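Local coordinates for protein serine-tRNA ligase (Naegleria fowleri, PDB 6BLJ) that probably attaches serine to its cognate tRNA in the cytoplasm, as a class II aminoacyl-tRNA synthetase that activates the amino acid with ATP, at residues 12-17 and 23-28; 190-195 and 199-204; 97-102 and 118-123; 239-244 and 338-343; 156-161 and 385-390. All blocks are in the same frame, centred on the assembly; numbering follows the deposited sequence.

Contact 1 of 5, residues 12-17 and 23-28; sequences INLFRE and PEIIRE
I26 pushes its terminal methyl onto the ring of F15 at the root of the N-terminal domain of the synthetase, where the chain turns back on itself before entering helix 23-32. The bump is CD1, which stands 3.3 Å from the centroid of the F15 ring and only 5° off its normal, a CH-pi contact over the middle of one face. With CG1 anti to the carbonyl carbon and the branch beyond it extended (chi2 176°), the isoleucine presents this methyl end-on to the flat wall. L14 supplies the neighbouring side of the hollow. Its side chain slides past that of I26 in the opposite direction, and CD2 of L14 lies 3.5 Å from CG1 of I26, so the isoleucine is held both at its end and along its flank. I25 adds a looser touch, CG2 to L14 CD2 at 4.5 Å. P23 packs its ring against the backbone of 14-15: CG is 3.8 Å from F15 O, while the proline N, having no hydrogen, cannot donate a hydrogen bond to L14 O. Helices 38-76 and 114-147 border the cluster, V43 and L147 touching F15 and V40 touching I26. The fit of the methyl is almost symmetrical: I26 CD1 is between 3.5 and 3.7 Å from each of the six carbons of the F15 ring.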
# COMPACT_ATOMS: atom_id res chain seq x y z
N ILE A 12 15.18 10.30 27.85
CA ILE A 12 14.58 11.56 28.26
C ILE A 12 15.55 12.37 29.11
O ILE A 12 15.57 13.60 29.02
CB ILE A 12 13.24 11.31 28.98
CG1 ILE A 12 12.55 12.64 29.32
CG2 ILE A 12 13.43 10.42 30.19
CD1 ILE A 12 12.29 13.53 28.12
N ASN A 13 16.39 11.70 29.89
CA ASN A 13 17.34 12.41 30.75
C ASN A 13 18.33 13.25 29.95
O ASN A 13 18.75 14.32 30.41
CB ASN A 13 18.07 11.43 31.66
CG ASN A 13 17.25 11.05 32.89
OD1 ASN A 13 16.46 11.86 33.39
ND2 ASN A 13 17.43 9.83 33.38
N LEU A 14 18.71 12.78 28.76
CA LEU A 14 19.66 13.55 27.95
C LEU A 14 19.10 14.92 27.58
O LEU A 14 19.86 15.87 27.36
CB LEU A 14 19.99 12.76 26.67
CG LEU A 14 21.16 13.30 25.83
CD1 LEU A 14 22.46 13.31 26.64
CD2 LEU A 14 21.32 12.47 24.55
N PHE A 15 17.77 15.06 27.54
CA PHE A 15 17.14 16.33 27.23
C PHE A 15 17.15 17.31 28.40
O PHE A 15 16.86 18.50 28.19
CB PHE A 15 15.68 16.12 26.81
CG PHE A 15 15.50 15.37 25.52
CD1 PHE A 15 15.66 13.99 25.48
CD2 PHE A 15 15.11 16.03 24.36
CE1 PHE A 15 15.47 13.29 24.30
CE2 PHE A 15 14.91 15.33 23.18
CZ PHE A 15 15.10 13.96 23.15
N ARG A 16 17.45 16.86 29.61
CA ARG A 16 17.21 17.64 30.84
C ARG A 16 18.50 18.29 31.32
O ARG A 16 19.36 17.65 31.93
CB ARG A 16 16.60 16.78 31.94
CG ARG A 16 15.18 16.33 31.66
CD ARG A 16 14.75 15.27 32.64
NE ARG A 16 13.36 14.88 32.45
CZ ARG A 16 12.84 13.73 32.86
NH1 ARG A 16 13.60 12.84 33.48
NH2 ARG A 16 11.56 13.47 32.63
N GLU A 17 18.63 19.58 31.01
CA GLU A 17 19.84 20.29 31.38
C GLU A 17 20.01 20.33 32.90
O GLU A 17 21.14 20.33 33.40
CB GLU A 17 19.78 21.69 30.75
CG GLU A 17 21.13 22.27 30.38
CD GLU A 17 20.98 23.62 29.70
OE1 GLU A 17 19.83 24.04 29.48
OE2 GLU A 17 22.01 24.22 29.30
N PRO A 23 21.04 18.56 25.96
CA PRO A 23 20.17 18.56 24.77
C PRO A 23 20.87 19.02 23.50
O PRO A 23 20.43 18.65 22.40
CB PRO A 23 19.03 19.52 25.16
CG PRO A 23 19.55 20.32 26.30
CD PRO A 23 20.52 19.44 27.02
N GLU A 24 21.95 19.80 23.60
CA GLU A 24 22.64 20.24 22.40
C GLU A 24 23.24 19.07 21.64
O GLU A 24 23.36 19.11 20.40
CB GLU A 24 23.72 21.28 22.75
CG GLU A 24 24.41 21.88 21.54
CD GLU A 24 23.46 22.64 20.64
OE1 GLU A 24 22.39 23.08 21.12
OE2 GLU A 24 23.76 22.78 19.44
N ILE A 25 23.59 17.99 22.34
CA ILE A 25 24.05 16.78 21.67
C ILE A 25 22.95 16.24 20.75
O ILE A 25 23.23 15.79 19.63
CB ILE A 25 24.47 15.74 22.72
CG1 ILE A 25 25.81 16.12 23.33
CG2 ILE A 25 24.56 14.33 22.12
CD1 ILE A 25 26.18 15.28 24.50
N ILE A 26 21.70 16.30 21.21
CA ILE A 26 20.58 15.82 20.41
C ILE A 26 20.31 16.77 19.24
O ILE A 26 19.97 16.32 18.14
CB ILE A 26 19.33 15.63 21.29
CG1 ILE A 26 19.71 14.96 22.61
CG2 ILE A 26 18.29 14.80 20.54
CD1 ILE A 26 18.55 14.82 23.61
N ARG A 27 20.43 18.08 19.47
CA ARG A 27 20.26 19.01 18.36
C ARG A 27 21.33 18.78 17.31
O ARG A 27 21.03 18.75 16.11
CB ARG A 27 20.31 20.46 18.86
CG ARG A 27 19.09 20.84 19.69
CD ARG A 27 19.04 22.34 19.96
NE ARG A 27 18.18 22.62 21.11
CZ ARG A 27 18.63 22.77 22.35
NH1 ARG A 27 19.93 22.68 22.60
NH2 ARG A 27 17.79 23.01 23.33
N GLU A 28 22.57 18.60 17.75
CA GLU A 28 23.66 18.35 16.81
C GLU A 28 23.43 17.06 16.03
O GLU A 28 23.70 17.00 14.82
CB GLU A 28 25.00 18.32 17.55
CG GLU A 28 26.22 18.42 16.64
CD GLU A 28 26.26 19.72 15.84
OE1 GLU A 28 26.78 19.70 14.71
OE2 GLU A 28 25.79 20.76 16.35

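Contact 2 of 5, residues 190-195 and 199-204; sequences KHIDIM and GGLATE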
# COMPACT_ATOMS: atom_id res chain seq x y z
N LYS A 190 28.85 -8.59 -18.31
CA LYS A 190 27.96 -8.33 -17.19
C LYS A 190 27.32 -9.62 -16.68
O LYS A 190 27.11 -10.57 -17.46
CB LYS A 190 26.86 -7.36 -17.66
CG LYS A 190 26.21 -6.50 -16.61
CD LYS A 190 25.30 -5.46 -17.30
CE LYS A 190 26.07 -4.61 -18.31
NZ LYS A 190 26.91 -3.54 -17.70
N HIS A 191 26.93 -9.64 -15.40
CA HIS A 191 26.43 -10.88 -14.79
C HIS A 191 25.26 -11.51 -15.57
O HIS A 191 25.22 -12.73 -15.75
CB HIS A 191 26.03 -10.64 -13.32
CG HIS A 191 25.12 -9.46 -13.12
ND1 HIS A 191 23.75 -9.54 -13.28
CD2 HIS A 191 25.38 -8.18 -12.77
CE1 HIS A 191 23.21 -8.36 -13.04
NE2 HIS A 191 24.18 -7.52 -12.73
N ILE A 192 24.31 -10.70 -16.05
CA ILE A 192 23.13 -11.29 -16.69
C ILE A 192 23.52 -12.05 -17.97
O ILE A 192 23.01 -13.15 -18.23
CB ILE A 192 22.04 -10.23 -16.97
CG1 ILE A 192 20.78 -10.92 -17.53
CG2 ILE A 192 22.54 -9.15 -17.95
CD1 ILE A 192 19.65 -9.97 -17.79
N ASP A 193 24.44 -11.50 -18.76
CA ASP A 193 24.87 -12.18 -19.98
C ASP A 193 25.64 -13.45 -19.66
O ASP A 193 25.44 -14.49 -20.30
CB ASP A 193 25.72 -11.25 -20.84
CG ASP A 193 24.95 -10.04 -21.31
OD1 ASP A 193 23.85 -10.24 -21.86
OD2 ASP A 193 25.41 -8.90 -21.11
N ILE A 194 26.51 -13.39 -18.65
CA ILE A 194 27.25 -14.57 -18.22
C ILE A 194 26.29 -15.68 -17.79
O ILE A 194 26.42 -16.83 -18.23
CB ILE A 194 28.21 -14.20 -17.08
CG1 ILE A 194 29.28 -13.22 -17.58
CG2 ILE A 194 28.84 -15.45 -16.51
CD1 ILE A 194 30.12 -12.58 -16.48
N MET A 195 25.33 -15.35 -16.92
CA MET A 195 24.43 -16.38 -16.40
C MET A 195 23.57 -16.98 -17.51
O MET A 195 23.32 -18.19 -17.52
CB MET A 195 23.54 -15.80 -15.29
CG MET A 195 24.32 -15.42 -14.05
SD MET A 195 23.24 -14.88 -12.70
CE MET A 195 24.46 -14.67 -11.41
N GLY A 199 23.45 -20.92 -19.40
CA GLY A 199 22.18 -21.63 -19.34
C GLY A 199 21.61 -21.70 -17.94
O GLY A 199 20.84 -22.61 -17.64
N GLY A 200 21.95 -20.75 -17.07
CA GLY A 200 21.58 -20.88 -15.68
C GLY A 200 20.52 -19.92 -15.18
O GLY A 200 20.22 -19.90 -13.99
N LEU A 201 19.96 -19.09 -16.06
CA LEU A 201 19.06 -18.04 -15.63
C LEU A 201 17.93 -17.88 -16.62
O LEU A 201 18.17 -17.66 -17.81
CB LEU A 201 19.80 -16.71 -15.46
CG LEU A 201 18.96 -15.49 -15.07
CD1 LEU A 201 18.33 -15.72 -13.72
CD2 LEU A 201 19.81 -14.19 -15.06
N ALA A 202 16.69 -17.95 -16.12
CA ALA A 202 15.49 -17.81 -16.94
C ALA A 202 14.65 -16.66 -16.39
O ALA A 202 13.74 -16.88 -15.59
CB ALA A 202 14.71 -19.11 -16.97
N THR A 203 14.92 -15.43 -16.84
CA THR A 203 14.10 -14.29 -16.44
C THR A 203 12.77 -14.24 -17.18
O THR A 203 11.82 -13.66 -16.67
CB THR A 203 14.85 -12.98 -16.67
OG1 THR A 203 15.06 -12.82 -18.08
CG2 THR A 203 16.22 -12.99 -15.93
N GLU A 204 12.71 -14.84 -18.38
CA GLU A 204 11.49 -14.84 -19.18
C GLU A 204 10.39 -15.67 -18.51
O GLU A 204 9.31 -15.15 -18.19
CB GLU A 204 11.79 -15.36 -20.59
CG GLU A 204 12.71 -14.45 -21.44
CD GLU A 204 14.22 -14.60 -21.17
OE1 GLU A 204 14.64 -15.50 -20.39
OE2 GLU A 204 14.98 -13.80 -21.75
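M195 and L201 turn their side chains differently at the root: M195 has CG on the far side from its carbonyl carbon (chi1 -67°), whereas in L201 it is the backbone N that CG opposes (chi1 177°). The methionine chain runs on, extended, past the leucine, and the closest approach of the two side chains is between their CB atoms, 3.9 Å apart. They face each other across a Schellman motif, the turn that closes helix 191-197 and hands the chain to the short strand 201-202. G199 has the positive phi that reverses the path, and G200 N donates to M195 O at 2.9 Å, the long bond back into the last helical turn. That bond is nearly straight, 164° at the hydrogen. G199 N also lies near the same oxygen, but at an angle too poor for a hydrogen bond. One turn further up the helix, I192 adds a lighter touch to the leucine branch. The folded-back pair is covered by I327, against which both M195 and L201 pack, while the backbones of G200 and A202 bond to strand 216-218. A202 meets F291 of the second subunit, placing the turn beside the dimer interface; the M195 side chain is about 11 Å from bound AMP. On the leucine side, CD2 of L201 lies beside two successive helix turns, 4.1 Å from M195 CB and 4.2 Å from I192 CG1.

Contact 3 of 5, residues 97-102 and 118-123; sequences ALFTKE and KKLSTY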
# COMPACT_ATOMS: atom_id res chain seq x y z
N ALA A 97 -9.65 28.26 46.01
CA ALA A 97 -9.63 29.49 46.79
C ALA A 97 -9.71 29.22 48.29
O ALA A 97 -9.36 30.10 49.07
CB ALA A 97 -10.76 30.41 46.35
N LEU A 98 -10.15 28.02 48.70
CA LEU A 98 -10.28 27.72 50.12
C LEU A 98 -8.98 27.27 50.77
O LEU A 98 -8.88 27.26 52.00
CB LEU A 98 -11.33 26.62 50.34
CG LEU A 98 -12.83 26.93 50.29
CD1 LEU A 98 -13.27 27.38 48.91
CD2 LEU A 98 -13.63 25.70 50.73
N PHE A 99 -7.98 26.88 49.98
CA PHE A 99 -6.80 26.22 50.52
C PHE A 99 -5.54 27.06 50.41
O PHE A 99 -4.43 26.52 50.48
CB PHE A 99 -6.62 24.86 49.83
CG PHE A 99 -7.72 23.88 50.17
CD1 PHE A 99 -7.68 23.14 51.34
CD2 PHE A 99 -8.82 23.73 49.33
CE1 PHE A 99 -8.70 22.25 51.67
CE2 PHE A 99 -9.85 22.84 49.64
CZ PHE A 99 -9.79 22.10 50.81
N THR A 100 -5.67 28.37 50.25
CA THR A 100 -4.51 29.24 50.40
C THR A 100 -4.23 29.43 51.88
O THR A 100 -5.12 29.31 52.72
CB THR A 100 -4.74 30.60 49.74
OG1 THR A 100 -5.74 31.32 50.48
CG2 THR A 100 -5.19 30.44 48.31
N LYS A 101 -2.96 29.73 52.20
CA LYS A 101 -2.61 29.96 53.60
C LYS A 101 -3.47 31.06 54.21
O LYS A 101 -3.96 30.93 55.34
CB LYS A 101 -1.13 30.29 53.73
N GLU A 102 -3.70 32.14 53.45
CA GLU A 102 -4.51 33.23 53.97
C GLU A 102 -5.97 32.81 54.16
O GLU A 102 -6.59 33.15 55.18
CB GLU A 102 -4.42 34.44 53.04
N LYS A 118 -16.69 16.48 54.47
CA LYS A 118 -16.45 15.16 53.90
C LYS A 118 -16.96 15.10 52.47
O LYS A 118 -16.35 14.41 51.64
CB LYS A 118 -17.13 14.09 54.76
CG LYS A 118 -16.70 14.10 56.23
CD LYS A 118 -17.05 12.80 56.93
CE LYS A 118 -17.76 13.06 58.24
NZ LYS A 118 -17.35 12.07 59.28
N LYS A 119 -18.02 15.85 52.15
CA LYS A 119 -18.47 15.93 50.76
C LYS A 119 -17.43 16.63 49.89
O LYS A 119 -17.22 16.25 48.72
CB LYS A 119 -19.79 16.69 50.66
CG LYS A 119 -21.06 15.94 51.01
CD LYS A 119 -22.26 16.80 50.63
CE LYS A 119 -23.58 16.04 50.70
NZ LYS A 119 -24.14 16.00 52.08
N LEU A 120 -16.80 17.67 50.43
CA LEU A 120 -15.80 18.41 49.69
C LEU A 120 -14.62 17.52 49.33
O LEU A 120 -14.11 17.57 48.20
CB LEU A 120 -15.36 19.63 50.51
CG LEU A 120 -14.21 20.49 49.98
CD1 LEU A 120 -14.59 21.02 48.59
CD2 LEU A 120 -13.90 21.63 50.95
N SER A 121 -14.15 16.71 50.29
CA SER A 121 -13.02 15.81 50.02
C SER A 121 -13.38 14.82 48.92
O SER A 121 -12.57 14.55 48.02
CB SER A 121 -12.60 15.09 51.30
OG SER A 121 -11.43 14.31 51.10
N THR A 122 -14.59 14.26 48.97
CA THR A 122 -15.05 13.35 47.93
C THR A 122 -15.11 14.05 46.58
O THR A 122 -14.66 13.51 45.56
CB THR A 122 -16.44 12.82 48.29
OG1 THR A 122 -16.35 12.01 49.47
CG2 THR A 122 -17.02 11.99 47.13
N TYR A 123 -15.64 15.27 46.56
CA TYR A 123 -15.70 16.05 45.33
C TYR A 123 -14.31 16.28 44.76
O TYR A 123 -14.06 16.05 43.57
CB TYR A 123 -16.41 17.38 45.62
CG TYR A 123 -16.40 18.35 44.47
CD1 TYR A 123 -17.30 18.22 43.41
CD2 TYR A 123 -15.52 19.42 44.45
CE1 TYR A 123 -17.29 19.13 42.36
CE2 TYR A 123 -15.51 20.32 43.41
CZ TYR A 123 -16.40 20.17 42.37
OH TYR A 123 -16.39 21.07 41.32
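The long helical arm of the N-terminal domain, which in seryl-tRNA synthetases is an antiparallel coiled coil that reaches for the tRNA, carries this contact toward its far end, the centre of the contact about 51 Å from that of the chain. L98 and F99, in a loop just ahead of helix 101-105, face L120 on helix 114-147. One methyl does all the touching from the helix: L120 CD2 lies 4.1 Å from L98 CD2 and equally 4.1 Å from F99 CZ. The two leucines reach toward each other tip to tip, and F99 comes from the same loop as L98, its CZ approaching the methyl obliquely. L120 can serve both because its CG stands opposite the backbone N (chi1 174°), which sends the branch out from the helix toward the loop. The interaction is purely apolar and small, 91 Å² in all, with backbones well apart, the CA atoms of L98 and L120 being 10.8 Å from each other. Other residues complete the packing. The ring of F99 stacks on that of F63 and also touches I67, both from helix 38-76; L120 rests on I67 too, and V91 of the short helix 89-93 packs against both leucines, so the loop is seated over the paired long helices.

Contact 4 of 5, residues 239-244 and 338-343; sequences KGYMPI and QFVVTS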
# COMPACT_ATOMS: atom_id res chain seq x y z
N LYS A 239 33.09 -19.09 14.07
CA LYS A 239 33.42 -17.90 14.84
C LYS A 239 32.51 -17.73 16.05
O LYS A 239 32.49 -16.66 16.66
CB LYS A 239 33.37 -16.65 13.97
CG LYS A 239 34.35 -16.67 12.80
CD LYS A 239 34.33 -15.36 12.02
CE LYS A 239 35.34 -15.38 10.90
NZ LYS A 239 36.69 -15.06 11.39
N GLY A 240 31.74 -18.76 16.39
CA GLY A 240 30.86 -18.69 17.54
C GLY A 240 29.51 -18.07 17.28
O GLY A 240 28.81 -17.72 18.24
N TYR A 241 29.11 -17.92 16.01
CA TYR A 241 27.78 -17.39 15.69
C TYR A 241 26.80 -18.55 15.59
O TYR A 241 26.97 -19.45 14.76
CB TYR A 241 27.83 -16.56 14.41
CG TYR A 241 28.50 -15.20 14.60
CD1 TYR A 241 29.86 -15.11 14.89
CD2 TYR A 241 27.77 -14.02 14.45
CE1 TYR A 241 30.48 -13.87 15.06
CE2 TYR A 241 28.38 -12.77 14.62
CZ TYR A 241 29.74 -12.70 14.92
OH TYR A 241 30.34 -11.47 15.09
N MET A 242 25.77 -18.53 16.43
CA MET A 242 24.77 -19.58 16.47
C MET A 242 23.89 -19.56 15.21
O MET A 242 23.16 -18.59 14.98
CB MET A 242 23.91 -19.42 17.72
CG MET A 242 22.65 -20.24 17.71
SD MET A 242 22.96 -21.93 18.18
CE MET A 242 22.27 -21.88 19.84
N PRO A 243 23.93 -20.60 14.37
CA PRO A 243 23.00 -20.63 13.23
C PRO A 243 21.55 -20.59 13.70
O PRO A 243 21.19 -21.24 14.67
CB PRO A 243 23.33 -21.96 12.53
CG PRO A 243 24.73 -22.30 12.98
CD PRO A 243 24.85 -21.75 14.38
N ILE A 244 20.73 -19.80 13.01
CA ILE A 244 19.31 -19.72 13.34
C ILE A 244 18.50 -19.50 12.07
O ILE A 244 18.73 -18.55 11.32
CB ILE A 244 19.02 -18.64 14.42
CG1 ILE A 244 17.53 -18.59 14.77
CG2 ILE A 244 19.54 -17.25 14.01
CD1 ILE A 244 17.24 -17.71 16.02
N GLN A 338 24.70 -11.61 10.06
CA GLN A 338 25.26 -11.52 11.40
C GLN A 338 24.34 -10.67 12.27
O GLN A 338 23.95 -9.57 11.85
CB GLN A 338 26.65 -10.90 11.42
CG GLN A 338 27.73 -11.58 10.58
CD GLN A 338 29.03 -10.79 10.63
OE1 GLN A 338 29.74 -10.82 11.62
NE2 GLN A 338 29.34 -10.06 9.56
N PHE A 339 24.01 -11.16 13.46
CA PHE A 339 23.16 -10.43 14.40
C PHE A 339 23.73 -10.62 15.80
O PHE A 339 23.96 -11.76 16.22
CB PHE A 339 21.70 -10.93 14.34
CG PHE A 339 20.74 -10.11 15.17
CD1 PHE A 339 20.62 -10.30 16.54
CD2 PHE A 339 19.96 -9.13 14.57
CE1 PHE A 339 19.75 -9.54 17.30
CE2 PHE A 339 19.08 -8.36 15.32
CZ PHE A 339 18.98 -8.56 16.69
N VAL A 340 24.00 -9.53 16.52
CA VAL A 340 24.65 -9.61 17.82
C VAL A 340 23.94 -8.72 18.84
O VAL A 340 23.60 -7.57 18.55
CB VAL A 340 26.14 -9.23 17.74
CG1 VAL A 340 26.82 -9.44 19.11
CG2 VAL A 340 26.86 -10.05 16.67
N VAL A 341 23.73 -9.27 20.04
CA VAL A 341 23.30 -8.53 21.22
C VAL A 341 24.52 -8.35 22.12
O VAL A 341 25.20 -9.33 22.45
CB VAL A 341 22.18 -9.27 21.98
CG1 VAL A 341 21.64 -8.42 23.13
CG2 VAL A 341 21.06 -9.74 21.02
N THR A 342 24.81 -7.11 22.53
CA THR A 342 25.97 -6.89 23.42
C THR A 342 25.57 -6.14 24.68
O THR A 342 24.51 -5.52 24.79
CB THR A 342 27.10 -6.09 22.75
OG1 THR A 342 26.74 -4.70 22.73
CG2 THR A 342 27.37 -6.59 21.34
N SER A 343 26.49 -6.17 25.65
CA SER A 343 26.41 -5.30 26.79
C SER A 343 26.43 -3.84 26.34
O SER A 343 27.00 -3.51 25.30
CB SER A 343 27.60 -5.56 27.73
OG SER A 343 27.80 -4.48 28.62
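Y241 lays the outer end of its ring against V340 and Q338. The valine makes the apolar contact: Y241 CE2 is 3.7 Å from V340 CG2, the two side chains crossing at about a right angle. Q338 brings its OE1 to 3.6 Å from Y241 OH without a hydrogen bond, and the amide plane is turned 62° from the ring. Both polar ends are buried yet engaged by helix 348-366: the phenol hydroxyl bonds to E355, while Q338 uses OE1 for N359 and NE2 for the backbone oxygen of M356. The glutamine gets there because its chain runs straight on beyond CG (chi2 177°). Toward K239 and G240, which are exposed, the segment is loose, G240 ending helix 220-238 as the positive-phi residue of a Schellman motif. No backbone bond joins the two segments, since strand 304-313 pairs with both strands and Y241 passes over it, touching K305 and C307. I244 extends the sheet into the second subunit. A helix leading into an interface strand through P243, next to the antiparallel pair 304-313 and 332-342, is consistent with motifs 1 and 2 of the class II synthetase fold.

Contact 5 of 5, residues 156-161 and 385-390; sequences ETVVVS and AAKKFD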
# COMPACT_ATOMS: atom_id res chain seq x y z
N GLU A 156 30.33 10.04 16.39
CA GLU A 156 31.27 11.10 16.00
C GLU A 156 32.12 10.73 14.78
O GLU A 156 32.64 11.62 14.11
CB GLU A 156 32.17 11.46 17.18
CG GLU A 156 33.04 12.70 16.96
CD GLU A 156 32.24 14.00 16.82
OE1 GLU A 156 31.15 14.10 17.41
OE2 GLU A 156 32.71 14.91 16.09
N THR A 157 32.33 9.44 14.50
CA THR A 157 33.15 9.07 13.35
C THR A 157 32.38 9.03 12.04
O THR A 157 32.97 8.70 11.00
CB THR A 157 33.81 7.70 13.58
OG1 THR A 157 32.80 6.71 13.81
CG2 THR A 157 34.78 7.77 14.79
N VAL A 158 31.09 9.35 12.05
CA VAL A 158 30.27 9.33 10.85
C VAL A 158 30.53 10.60 10.03
O VAL A 158 30.58 11.70 10.57
CB VAL A 158 28.78 9.21 11.23
CG1 VAL A 158 27.88 9.35 10.01
CG2 VAL A 158 28.51 7.89 11.96
N VAL A 159 30.72 10.43 8.71
CA VAL A 159 30.86 11.59 7.83
C VAL A 159 29.56 12.38 7.82
O VAL A 159 28.47 11.82 7.60
CB VAL A 159 31.26 11.15 6.41
CG1 VAL A 159 31.25 12.35 5.47
CG2 VAL A 159 32.64 10.51 6.43
N VAL A 160 29.67 13.68 8.08
CA VAL A 160 28.51 14.57 8.16
C VAL A 160 28.23 15.12 6.77
O VAL A 160 29.00 15.92 6.24
CB VAL A 160 28.75 15.70 9.17
CG1 VAL A 160 27.54 16.62 9.24
CG2 VAL A 160 29.07 15.13 10.55
N SER A 161 27.13 14.67 6.17
CA SER A 161 26.75 15.11 4.84
C SER A 161 25.37 14.54 4.54
O SER A 161 24.95 13.54 5.13
CB SER A 161 27.76 14.65 3.77
OG SER A 161 27.33 15.02 2.47
N ALA A 385 20.09 3.51 13.26
CA ALA A 385 21.53 3.30 13.18
C ALA A 385 22.32 4.49 13.71
O ALA A 385 22.10 5.63 13.29
CB ALA A 385 21.94 3.01 11.73
N ALA A 386 23.28 4.23 14.61
CA ALA A 386 24.23 5.26 15.03
C ALA A 386 25.42 5.38 14.08
O ALA A 386 26.10 6.41 14.08
CB ALA A 386 24.74 4.96 16.44
N LYS A 387 25.67 4.35 13.27
CA LYS A 387 26.79 4.30 12.34
C LYS A 387 26.57 3.12 11.41
O LYS A 387 26.06 2.07 11.83
CB LYS A 387 28.14 4.14 13.07
CG LYS A 387 29.34 4.09 12.11
CD LYS A 387 30.66 3.94 12.89
CE LYS A 387 31.86 4.00 11.94
NZ LYS A 387 33.14 4.16 12.67
N LYS A 388 26.99 3.27 10.15
CA LYS A 388 26.83 2.20 9.17
C LYS A 388 28.04 2.17 8.25
O LYS A 388 28.44 3.20 7.69
CB LYS A 388 25.54 2.40 8.36
CG LYS A 388 25.22 1.30 7.34
CD LYS A 388 23.73 1.31 7.00
CE LYS A 388 23.48 1.85 5.61
NZ LYS A 388 23.79 0.86 4.53
N PHE A 389 28.65 0.98 8.13
CA PHE A 389 29.67 0.69 7.13
C PHE A 389 29.05 -0.21 6.07
O PHE A 389 28.36 -1.18 6.41
CB PHE A 389 30.89 -0.03 7.74
CG PHE A 389 31.97 0.89 8.26
CD1 PHE A 389 31.79 2.27 8.32
CD2 PHE A 389 33.17 0.36 8.71
CE1 PHE A 389 32.81 3.10 8.81
CE2 PHE A 389 34.19 1.19 9.21
CZ PHE A 389 34.01 2.55 9.26
N ASP A 390 29.30 0.09 4.81
CA ASP A 390 28.99 -0.84 3.73
C ASP A 390 30.27 -1.41 3.16
O ASP A 390 31.32 -0.77 3.17
CB ASP A 390 28.22 -0.17 2.59
CG ASP A 390 26.78 0.17 2.95
OD1 ASP A 390 26.40 -0.00 4.13
OD2 ASP A 390 26.04 0.61 2.04
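V158 brings its CG2 methyl to the flat peptide group that follows A386 at the carbonyl oxygen, 3.5 Å from A386 O, close to the peptide plane and not over a face, while the one aromatic ring of the two segments, F389, takes no part across the contact and meets F353 edge-to-face. The same methyl is 3.9 Å from K387 CG, the valine and lysine sliding past each other in opposite directions. K387 stretches out fully, with CG opposed to the backbone N (chi1 -179°) and every later torsion extended, and this length carries its ammonium to T157. K387 NZ donates to T157 OG1 at 2.8 Å. The threonine oxygen, held between its backbone N and carbonyl carbon (chi1 59°), is also hydrogen-bonded to H155 ND1. Backbone bonds from A386 to H155 and N412 steady the crossing, and W350 and F353 of helix 348-366 pack along the lysine. Chemically, the one hydrogen bond between loop 156-161 and the start of strand 387-394 of the catalytic sheet has a charged donor and a neutral acceptor, and backbone bonds, such as V159 to S378, help to hold the loop; T157 is exposed and no carboxylate of these segments answers K387, so its charge is probably eased in part by solvent.

How the contacts relate
Contacts 1 and 3 belong to the N-terminal helical arm and lie on the same side of the chain's centre, their own centres about 40 Å apart; both involve helices 38-76 and 114-147, at the root and toward the far end. Contact 2 lies on the opposite side, about 84 Å between centres from contact 3, which measures how elongated the subunit is. Contacts 4 and 5 share the large mixed sheet of the catalytic core, their centres about 22 Å apart. Along the chain, contacts 1 and 3 close first; 156-161 then meets the late segment 385-390, and contacts 2 and 4 fall between. Contact 5 has its nearest atoms about 6 Å from contact 1, consistent with a place near the junction of arm and core.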